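Local atomic coordinates of glycosyl hydrolase family 10 (Bacteroides intestinalis DSM 17393, PDB entry 4QPW), a protein that binds xylo-oligosaccharide through this carbohydrate-binding module, one domain of a longer enzyme that probably hydrolyses glycosidic bonds in xylan. Residues A[63-66]-A[67-70]. Numbering follows the deposited sequence.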
loop_
_atom_site.group_PDB
_atom_site.type_symbol
_atom_site.label_atom_id
_atom_site.label_comp_id
_atom_site.label_asym_id
_atom_site.label_seq_id
_atom_site.Cartn_x
_atom_site.Cartn_y
_atom_site.Cartn_z
ATOM N N PRO A 63 -6.804 1.743 13.453
ATOM C CA PRO A 63 -7.817 2.025 14.522
ATOM C C PRO A 63 -9.186 1.961 13.909
ATOM O O PRO A 63 -9.878 3.128 13.821
ATOM C CB PRO A 63 -7.505 3.441 14.916
ATOM C CG PRO A 63 -7.081 4.089 13.576
ATOM C CD PRO A 63 -6.223 2.997 12.946
ATOM N N ILE A 64 -9.560 1.030 13.129
ATOM C CA ILE A 64 -10.832 0.920 12.454
ATOM C C ILE A 64 -11.730 -0.097 13.167
ATOM O O ILE A 64 -11.273 -1.086 13.710
ATOM C CB ILE A 64 -10.698 0.688 10.950
ATOM C CG1 ILE A 64 -10.009 -0.602 10.621
ATOM C CG2 ILE A 64 -10.049 1.872 10.205
ATOM C CD1 ILE A 64 -9.744 -0.850 9.106
ATOM N N GLU A 65 -13.024 0.217 13.112
ATOM C CA GLU A 65 -14.079 -0.586 13.834
ATOM C C GLU A 65 -15.055 -1.066 12.825
ATOM O O GLU A 65 -15.501 -0.385 11.921
ATOM C CB GLU A 65 -14.778 0.336 14.812
ATOM C CG GLU A 65 -13.846 0.885 15.882
ATOM C CD GLU A 65 -14.538 2.010 16.672
ATOM O OE1 GLU A 65 -15.277 1.608 17.544
ATOM O OE2 GLU A 65 -14.475 3.206 16.356
ATOM N N ILE A 66 -15.473 -2.367 12.986
ATOM C CA ILE A 66 -16.353 -2.993 12.024
ATOM C C ILE A 66 -17.633 -2.174 11.765
ATOM O O ILE A 66 -18.246 -1.710 12.716
ATOM C CB ILE A 66 -16.712 -4.467 12.498
ATOM C CG1 ILE A 66 -17.480 -5.206 11.389
ATOM C CG2 ILE A 66 -17.464 -4.497 13.847
ATOM C CD1 ILE A 66 -17.744 -6.662 11.717
ATOM N N GLY A 67 -17.967 -2.035 10.547
ATOM C CA GLY A 67 -19.200 -1.381 10.162
ATOM C C GLY A 67 -19.125 0.120 10.083
ATOM O O GLY A 67 -20.047 0.756 9.544
ATOM N N LYS A 68 -18.047 0.786 10.498
ATOM C CA LYS A 68 -17.880 2.238 10.324
ATOM C C LYS A 68 -17.300 2.583 8.994
ATOM O O LYS A 68 -16.610 1.775 8.361
ATOM C CB LYS A 68 -17.084 2.779 11.466
ATOM C CG LYS A 68 -17.772 2.609 12.813
ATOM C CD LYS A 68 -17.131 3.423 13.901
ATOM C CE LYS A 68 -17.861 3.269 15.244
ATOM N NZ LYS A 68 -18.173 1.845 15.678
ATOM N N GLU A 69 -17.594 3.786 8.517
ATOM C CA GLU A 69 -17.122 4.285 7.225
ATOM C C GLU A 69 -15.838 5.128 7.358
ATOM O O GLU A 69 -15.751 6.032 8.193
ATOM C CB GLU A 69 -18.209 5.186 6.649
ATOM C CG GLU A 69 -19.571 4.573 6.285
ATOM C CD GLU A 69 -19.515 3.503 5.220
ATOM O OE1 GLU A 69 -18.837 3.765 4.165
ATOM O OE2 GLU A 69 -20.172 2.415 5.430
ATOM N N TYR A 70 -14.914 4.832 6.443
ATOM C CA TYR A 70 -13.595 5.510 6.404
ATOM C C TYR A 70 -13.203 5.728 5.017
ATOM O O TYR A 70 -13.795 5.224 4.056
ATOM C CB TYR A 70 -12.507 4.595 7.089
ATOM C CG TYR A 70 -12.819 4.195 8.498
ATOM C CD1 TYR A 70 -12.473 4.963 9.569
ATOM C CD2 TYR A 70 -13.488 2.957 8.780
ATOM C CE1 TYR A 70 -12.716 4.595 10.865
ATOM C CE2 TYR A 70 -13.760 2.607 10.041
ATOM C CZ TYR A 70 -13.382 3.403 11.098
ATOM O OH TYR A 70 -13.652 2.971 12.385
HETATM O O HOH W 1 -12.894 4.431 14.418
#
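Glu65 and Lys68 close a type II beta turn, in which Lys68 N donates to Glu65 O at 3.1 Å with an N-H...O angle of 166°. Gly67 sits in the third position with positive phi (84°), where a CB would collide with Ile66 O. The side chains of Glu65 and Lys68 cross at an angle on one side of the turn. The end of Lys68 lies alongside the carboxylate, with CD and CE by OE2 and NZ by OE1, the last torsion being bent. The salt bridge is long, Lys68 NZ to Glu65 OE1 3.5 Å, and the hydrogen bond in it is weak. A water lies 2.8 Å from Glu65 OE2, probably donating to it. That water also bonds Tyr70 OH at 2.6 Å. The Tyr70 hydroxyl OH in turn accepts Glu65 N at 2.9 Å, so backbone and water both hold the end of the ring. Ile64 covers one face of this ring. Ile64 CG2 makes a CH-pi contact, 3.6 Å from the centroid of the Tyr70 ring and almost on its normal. Chi1 of 63° places CG2 beside the backbone N, while CG1 leads away from the ring. Ile139 of strand 130-141 touches both Ile64 and Tyr70. Asp117 OD1 accepts Ile66 N. The arrangement is a type II beta turn leading into strand 69-78, with the Tyr70 ring packed against the loop before it, in the beta-sandwich of the carbohydrate-binding module, away from the pocket that holds the xylo-oligosaccharide.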